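Local coordinates for protein acetyl-CoA acetyltransferase (Mycobacterium smegmatis, PDB 4EGV) that probably acts as an acyltransferase, being a monomeric thiolase-like protein of type 1 with a thiolase fold and an additional C-terminal domain, at residues 96-100 against 101-105; 325-329 against 330-334; 357-360 against 361-365. One frame throughout, in Å; residues are numbered along the deposited sequence.

Contact 1: residues 96-100 against 101-105; sequences SVARN and IGADP
Ala98 and Ala103 meet where helix 93-101 ends: Ala103 N donates to Ala98 O at 2.9 Å, the N-H pointing at the oxygen with an angle of 159° and the donor tilted out of the carbonyl plane. The chain curls across the helix end to make this bond, and the methyl groups of the two alanines come together beside it, CB to CB at 4.1 Å. Pro105 adds its ring to the same patch, with CD of Pro105 4.0 Å from CB of Ala98. Small side chains suit this place, because the chain beyond the helix lies close against the last turn.

A second bond closes the inner loop of the turn. Gly102 N reaches Arg99 O at 3.2 Å, coming from above the carbonyl plane. Ile101 N is held more loosely, by two weak bonds to Val97 O and Ala98 O. Both branches of Ile101 lie by Val97 O, and CG1, placed between the backbone N and the carbonyl carbon (chi1 66°), lies by Ala98 O as well.

Gly102 suits the turn: at its phi of 91° and psi of 25° a CB would press against the preceding carbonyl oxygen, and glycine has no such atom. Farther out, Val97 and Ile101 face the interior, Val97 on helix 42-56 and Phe140, Ile101 on Leu138 of strand 136-143. ND2 of Asn100 bonds to Thr47 OG1, and Pro105 O accepts from Arg95 NH1. The whole is a Schellman motif with glycine at the first position beyond the helix, here turning the chain from helix 93-101 toward the edge strand 107-110 of the large mixed sheet.

Contact 2: residues 325-329 against 330-334; sequences EALRV and AGIGL
Ile332 N donates to Leu327 O over 3.2 Å, nearly straight at 163°, and Gly331 N to Arg328 O over 2.8 Å, from above the carbonyl plane. Together they close the last turn of helix 317-330 as a Schellman motif; Ala330 N adds only weak bonds to Ala326 O and Leu327 O. Gly331 takes the positive phi of 77°, which a residue without a side chain adopts readily.

On the helix itself, Arg328 grips Glu325 side-on, one turn apart: NE meets OE1 of Glu325 at 3.3 Å and NH2 meets OE2 of Glu325 at 3.2 Å, the carboxylate lying at the edge of the guanidinium. Glu325 OE2 also accepts from Asn431 N.

Leu327 carries the packing. Its CD1 touches CG1 of Ile332 at 4.1 Å, the side chains crossing at about a right angle, while its CD2 lies against CD1 of Leu334. Branched aliphatic groups suit this face, which continues onto Leu404, Ile419 and Phe402 of the sheet.

The chemistry is thus divided: backbone N-H groups after the helix meet the carbonyls of Leu327 and Arg328, apolar groups pack between the helix end and the sheet, and the exposed Arg328 probably offsets the charge of the buried Glu325.

Contact 3: residues 357-360 against 361-365; sequences TGLA and TDDPR
Ala360 O accepts a weak bond from Asp363 N at 3.3 Å, closing a type I beta turn with Thr361 and Asp362 at its corners. Before it, the chain leaves helix 348-357 through Gly358, whose phi of 97° would jam a CB against the preceding carbonyl oxygen. Leu359 and Ala360 are extended and lead into the turn.

Asp363 is the hub of the side chains. Its CG stands anti to the backbone N (chi1 -168°), which brings the carboxylate up to CD2 of Leu359 and within reach of Arg365. OD2 of Asp363 accepts from Arg365 N at 3.0 Å on its anti lone pair, making an Asx turn, and also from Arg365 NE at 3.1 Å on its syn side, though tilted out of the carboxylate plane. OD1 of Asp363 takes NH2 of Arg365 at 3.1 Å from above the carboxylate plane. Three bonds to one residue hold the carboxylate in place, and aspartate is short enough to receive the main-chain and guanidinium donors together.

CD2 of Leu359 lies beside the ion pair, near Asp363 OD1 and Arg365 NH2, and the leucine crosses Asp363 at about a right angle. The methyl of Ala360 lies near OD1 of Asp362.

Beyond the turn, Leu359 and Arg365 both lie on Phe340 of strand 337-342, and Arg365 NH1 bonds to the carbonyls of Val337 and Leu334, tying this loop between helices 348-357 and 373-376 to the start of strand 337-342 and the loop before it.

In the fold
Contacts 1 and 2 are the same device used twice, a helix end closed by a Schellman glycine, with a short loop on to a strand. Those strands, 107-110 and 337-342, are the two outermost of the nine-stranded mixed sheet, and the contacts lie far apart, their centres about 36 Å from each other. Contacts 1 and 3 have centres about 42 Å apart, on opposite sides of the chain's centre. Contacts 2 and 3 do touch, although their centres are about 17 Å apart: Leu334 O is 2.8 Å from Arg365 NH1, a probable hydrogen bond, and Leu334 CD2 packs near Thr357 OG1. Leu334 thus joins the approach to strand 337-342 to the loop after helix 348-357.

Contact 1: residues 96-100 against 101-105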
loop_
_atom_site.group_PDB
_atom_site.type_symbol
_atom_site.label_atom_id
_atom_site.label_comp_id
_atom_site.label_asym_id
_atom_site.label_seq_id
_atom_site.Cartn_x
_atom_site.Cartn_y
_atom_site.Cartn_z
ATOM N N SER A 96 16.114 -16.863 12.132
ATOM C CA SER A 96 15.353 -17.949 12.697
ATOM C C SER A 96 14.570 -18.666 11.596
ATOM O O SER A 96 14.369 -19.872 11.681
ATOM C CB SER A 96 14.353 -17.482 13.772
ATOM O OG SER A 96 14.836 -16.552 14.702
ATOM N N VAL A 97 14.099 -17.899 10.603
ATOM C CA VAL A 97 13.295 -18.388 9.503
ATOM C C VAL A 97 14.201 -19.199 8.640
ATOM O O VAL A 97 13.829 -20.275 8.187
ATOM C CB VAL A 97 12.552 -17.226 8.697
ATOM C CG1 VAL A 97 12.003 -17.725 7.347
ATOM C CG2 VAL A 97 11.405 -16.632 9.520
ATOM N N ALA A 98 15.415 -18.707 8.473
ATOM C CA ALA A 98 16.437 -19.397 7.697
ATOM C C ALA A 98 16.797 -20.770 8.281
ATOM O O ALA A 98 16.944 -21.719 7.537
ATOM C CB ALA A 98 17.651 -18.539 7.598
ATOM N N ARG A 99 16.904 -20.862 9.614
ATOM C CA ARG A 99 17.393 -22.043 10.314
ATOM C C ARG A 99 16.330 -23.099 10.149
ATOM O O ARG A 99 16.601 -24.268 9.800
ATOM C CB ARG A 99 17.678 -21.731 11.808
ATOM C CG ARG A 99 18.774 -22.626 12.561
ATOM C CD ARG A 99 19.555 -21.807 13.689
ATOM N NE ARG A 99 18.616 -21.247 14.688
ATOM C CZ ARG A 99 18.424 -19.958 15.010
ATOM N NH1 ARG A 99 19.129 -18.957 14.473
ATOM N NH2 ARG A 99 17.491 -19.686 15.910
ATOM N N ASN A 100 15.110 -22.657 10.348
ATOM C CA ASN A 100 13.951 -23.504 10.176
ATOM C C ASN A 100 13.721 -24.195 8.819
ATOM O O ASN A 100 13.115 -25.267 8.761
ATOM C CB ASN A 100 12.713 -22.695 10.486
ATOM C CG ASN A 100 12.472 -22.538 11.954
ATOM O OD1 ASN A 100 13.087 -23.192 12.784
ATOM N ND2 ASN A 100 11.573 -21.662 12.281
ATOM N N ILE A 101 14.192 -23.559 7.743
ATOM C CA ILE A 101 14.088 -24.087 6.384
ATOM C C ILE A 101 15.379 -24.753 5.879
ATOM O O ILE A 101 15.400 -25.278 4.789
ATOM C CB ILE A 101 13.602 -22.987 5.393
ATOM C CG1 ILE A 101 14.636 -21.878 5.265
ATOM C CG2 ILE A 101 12.267 -22.423 5.811
ATOM C CD1 ILE A 101 14.530 -21.102 4.045
ATOM N N GLY A 102 16.450 -24.717 6.657
ATOM C CA GLY A 102 17.703 -25.371 6.279
ATOM C C GLY A 102 18.661 -24.497 5.504
ATOM O O GLY A 102 19.478 -24.991 4.773
ATOM N N ALA A 103 18.544 -23.187 5.672
ATOM C CA ALA A 103 19.398 -22.202 5.005
ATOM C C ALA A 103 20.455 -21.675 5.969
ATOM O O ALA A 103 20.225 -21.627 7.188
ATOM C CB ALA A 103 18.560 -21.027 4.441
ATOM N N ASP A 104 21.618 -21.304 5.429
ATOM C CA ASP A 104 22.642 -20.601 6.216
ATOM C C ASP A 104 23.273 -19.461 5.376
ATOM O O ASP A 104 24.387 -19.599 4.849
ATOM C CB ASP A 104 23.687 -21.580 6.782
ATOM C CG ASP A 104 24.676 -20.889 7.775
ATOM O OD1 ASP A 104 24.239 -19.996 8.542
ATOM O OD2 ASP A 104 25.898 -21.235 7.779
ATOM N N PRO A 105 22.533 -18.347 5.233
ATOM C CA PRO A 105 22.880 -17.335 4.254
ATOM C C PRO A 105 23.862 -16.355 4.808
ATOM O O PRO A 105 23.852 -16.095 6.010
ATOM C CB PRO A 105 21.564 -16.644 3.990
ATOM C CG PRO A 105 20.808 -16.776 5.234
ATOM C CD PRO A 105 21.270 -18.035 5.929
#

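Contact 2: residues 325-329 against 330-334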
loop_
_atom_site.group_PDB
_atom_site.type_symbol
_atom_site.label_atom_id
_atom_site.label_comp_id
_atom_site.label_asym_id
_atom_site.label_seq_id
_atom_site.Cartn_x
_atom_site.Cartn_y
_atom_site.Cartn_z
ATOM N N GLU A 325 6.428 5.264 -14.712
ATOM C CA GLU A 325 7.822 4.870 -14.897
ATOM C C GLU A 325 7.996 3.339 -14.958
ATOM O O GLU A 325 8.795 2.823 -15.751
ATOM C CB GLU A 325 8.699 5.508 -13.817
ATOM C CG GLU A 325 10.136 4.978 -13.692
ATOM C CD GLU A 325 11.024 5.318 -14.885
ATOM O OE1 GLU A 325 10.631 6.148 -15.714
ATOM O OE2 GLU A 325 12.122 4.753 -14.986
ATOM N N ALA A 326 7.239 2.613 -14.142
ATOM C CA ALA A 326 7.242 1.168 -14.168
ATOM C C ALA A 326 6.690 0.628 -15.454
ATOM O O ALA A 326 7.105 -0.414 -15.892
ATOM C CB ALA A 326 6.460 0.655 -13.051
ATOM N N LEU A 327 5.729 1.335 -16.039
ATOM C CA LEU A 327 5.182 1.033 -17.343
ATOM C C LEU A 327 6.221 1.220 -18.445
ATOM O O LEU A 327 6.362 0.383 -19.317
ATOM C CB LEU A 327 3.960 1.910 -17.603
ATOM C CG LEU A 327 2.525 1.377 -17.711
ATOM C CD1 LEU A 327 2.367 -0.011 -17.157
ATOM C CD2 LEU A 327 1.544 2.300 -17.036
ATOM N N ARG A 328 6.948 2.326 -18.390
ATOM C CA ARG A 328 8.020 2.579 -19.338
ATOM C C ARG A 328 9.103 1.470 -19.349
ATOM O O ARG A 328 9.296 0.812 -20.365
ATOM C CB ARG A 328 8.626 3.972 -19.115
ATOM C CG ARG A 328 9.485 4.447 -20.266
ATOM C CD ARG A 328 10.316 5.661 -19.886
ATOM N NE ARG A 328 11.273 5.381 -18.822
ATOM C CZ ARG A 328 12.509 4.921 -19.002
ATOM N NH1 ARG A 328 12.972 4.691 -20.206
ATOM N NH2 ARG A 328 13.292 4.698 -17.965
ATOM N N VAL A 329 9.704 1.221 -18.209
ATOM C CA VAL A 329 10.587 0.100 -17.982
ATOM C C VAL A 329 10.164 -1.247 -18.568
ATOM O O VAL A 329 10.996 -1.973 -19.007
ATOM C CB VAL A 329 10.929 0.005 -16.477
ATOM C CG1 VAL A 329 11.898 -1.048 -16.198
ATOM C CG2 VAL A 329 11.491 1.265 -16.028
ATOM N N ALA A 330 8.893 -1.580 -18.609
ATOM C CA ALA A 330 8.479 -2.830 -19.209
ATOM C C ALA A 330 8.373 -2.823 -20.707
ATOM O O ALA A 330 8.286 -3.854 -21.303
ATOM C CB ALA A 330 7.207 -3.240 -18.655
ATOM N N GLY A 331 8.338 -1.658 -21.302
ATOM C CA GLY A 331 8.011 -1.444 -22.677
ATOM C C GLY A 331 6.565 -1.532 -22.995
ATOM O O GLY A 331 6.219 -1.886 -24.081
ATOM N N ILE A 332 5.717 -1.198 -22.048
ATOM C CA ILE A 332 4.308 -1.322 -22.268
ATOM C C ILE A 332 3.499 -0.134 -21.862
ATOM O O ILE A 332 3.972 0.782 -21.295
ATOM C CB ILE A 332 3.772 -2.591 -21.630
ATOM C CG1 ILE A 332 3.746 -2.500 -20.128
ATOM C CG2 ILE A 332 4.599 -3.751 -22.014
ATOM C CD1 ILE A 332 2.994 -3.552 -19.523
ATOM N N GLY A 333 2.250 -0.141 -22.214
ATOM C CA GLY A 333 1.357 0.938 -21.819
ATOM C C GLY A 333 0.239 0.401 -20.955
ATOM O O GLY A 333 0.044 -0.797 -20.893
ATOM N N LEU A 334 -0.502 1.287 -20.305
ATOM C CA LEU A 334 -1.563 0.883 -19.394
ATOM C C LEU A 334 -2.546 -0.152 -19.954
ATOM O O LEU A 334 -3.048 -0.998 -19.202
ATOM C CB LEU A 334 -2.323 2.109 -18.891
ATOM C CG LEU A 334 -3.242 1.886 -17.695
ATOM C CD1 LEU A 334 -2.441 1.577 -16.449
ATOM C CD2 LEU A 334 -4.119 3.118 -17.532
#

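Contact 3: residues 357-360 against 361-365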
loop_
_atom_site.group_PDB
_atom_site.type_symbol
_atom_site.label_atom_id
_atom_site.label_comp_id
_atom_site.label_asym_id
_atom_site.label_seq_id
_atom_site.Cartn_x
_atom_site.Cartn_y
_atom_site.Cartn_z
ATOM N N THR A 357 -4.044 8.380 -13.969
ATOM C CA THR A 357 -3.621 7.400 -14.947
ATOM C C THR A 357 -4.656 7.189 -16.044
ATOM O O THR A 357 -4.337 6.723 -17.103
ATOM C CB THR A 357 -3.311 6.069 -14.246
ATOM O OG1 THR A 357 -2.669 5.198 -15.158
ATOM C CG2 THR A 357 -4.560 5.376 -13.800
ATOM N N GLY A 358 -5.901 7.533 -15.762
ATOM C CA GLY A 358 -6.997 7.335 -16.687
ATOM C C GLY A 358 -7.792 6.072 -16.451
ATOM O O GLY A 358 -8.923 5.985 -16.884
ATOM N N LEU A 359 -7.190 5.084 -15.794
ATOM C CA LEU A 359 -7.839 3.811 -15.450
ATOM C C LEU A 359 -9.184 4.035 -14.774
ATOM O O LEU A 359 -9.260 4.736 -13.779
ATOM C CB LEU A 359 -6.973 3.056 -14.447
ATOM C CG LEU A 359 -6.613 1.577 -14.577
ATOM C CD1 LEU A 359 -6.189 0.895 -13.296
ATOM C CD2 LEU A 359 -7.456 0.732 -15.461
ATOM N N ALA A 360 -10.246 3.430 -15.288
ATOM C CA ALA A 360 -11.540 3.539 -14.620
ATOM C C ALA A 360 -11.618 2.679 -13.341
ATOM O O ALA A 360 -10.979 1.625 -13.213
ATOM C CB ALA A 360 -12.661 3.209 -15.558
ATOM N N THR A 361 -12.419 3.154 -12.397
ATOM C CA THR A 361 -12.618 2.475 -11.128
ATOM C C THR A 361 -13.380 1.147 -11.309
ATOM O O THR A 361 -13.241 0.250 -10.496
ATOM C CB THR A 361 -13.370 3.373 -10.120
ATOM O OG1 THR A 361 -14.776 3.298 -10.388
ATOM C CG2 THR A 361 -12.918 4.822 -10.223
ATOM N N ASP A 362 -14.170 1.031 -12.369
ATOM C CA ASP A 362 -14.955 -0.169 -12.630
ATOM C C ASP A 362 -14.363 -1.054 -13.720
ATOM O O ASP A 362 -15.012 -1.962 -14.213
ATOM C CB ASP A 362 -16.428 0.191 -12.935
ATOM C CG ASP A 362 -16.597 1.373 -13.942
ATOM O OD1 ASP A 362 -15.631 2.104 -14.306
ATOM O OD2 ASP A 362 -17.754 1.566 -14.360
ATOM N N ASP A 363 -13.112 -0.783 -14.068
ATOM C CA ASP A 363 -12.388 -1.500 -15.105
ATOM C C ASP A 363 -12.559 -3.017 -15.005
ATOM O O ASP A 363 -12.320 -3.579 -13.943
ATOM C CB ASP A 363 -10.896 -1.126 -15.056
ATOM C CG ASP A 363 -10.116 -1.602 -16.298
ATOM O OD1 ASP A 363 -9.658 -0.749 -17.085
ATOM O OD2 ASP A 363 -9.973 -2.823 -16.509
ATOM N N PRO A 364 -12.946 -3.680 -16.120
ATOM C CA PRO A 364 -13.301 -5.108 -16.106
ATOM C C PRO A 364 -12.156 -6.018 -15.714
ATOM O O PRO A 364 -12.407 -7.116 -15.235
ATOM C CB PRO A 364 -13.741 -5.396 -17.556
ATOM C CG PRO A 364 -13.346 -4.196 -18.372
ATOM C CD PRO A 364 -13.194 -3.049 -17.434
ATOM N N ARG A 365 -10.915 -5.570 -15.930
ATOM C CA ARG A 365 -9.687 -6.323 -15.528
ATOM C C ARG A 365 -9.605 -6.565 -14.007
ATOM O O ARG A 365 -9.041 -7.537 -13.569
ATOM C CB ARG A 365 -8.413 -5.629 -16.052
ATOM C CG ARG A 365 -8.212 -5.720 -17.593
ATOM C CD ARG A 365 -7.036 -4.860 -18.107
ATOM N NE ARG A 365 -7.291 -3.424 -18.009
ATOM C CZ ARG A 365 -6.424 -2.455 -18.313
ATOM N NH1 ARG A 365 -5.207 -2.747 -18.760
ATOM N NH2 ARG A 365 -6.778 -1.184 -18.173
#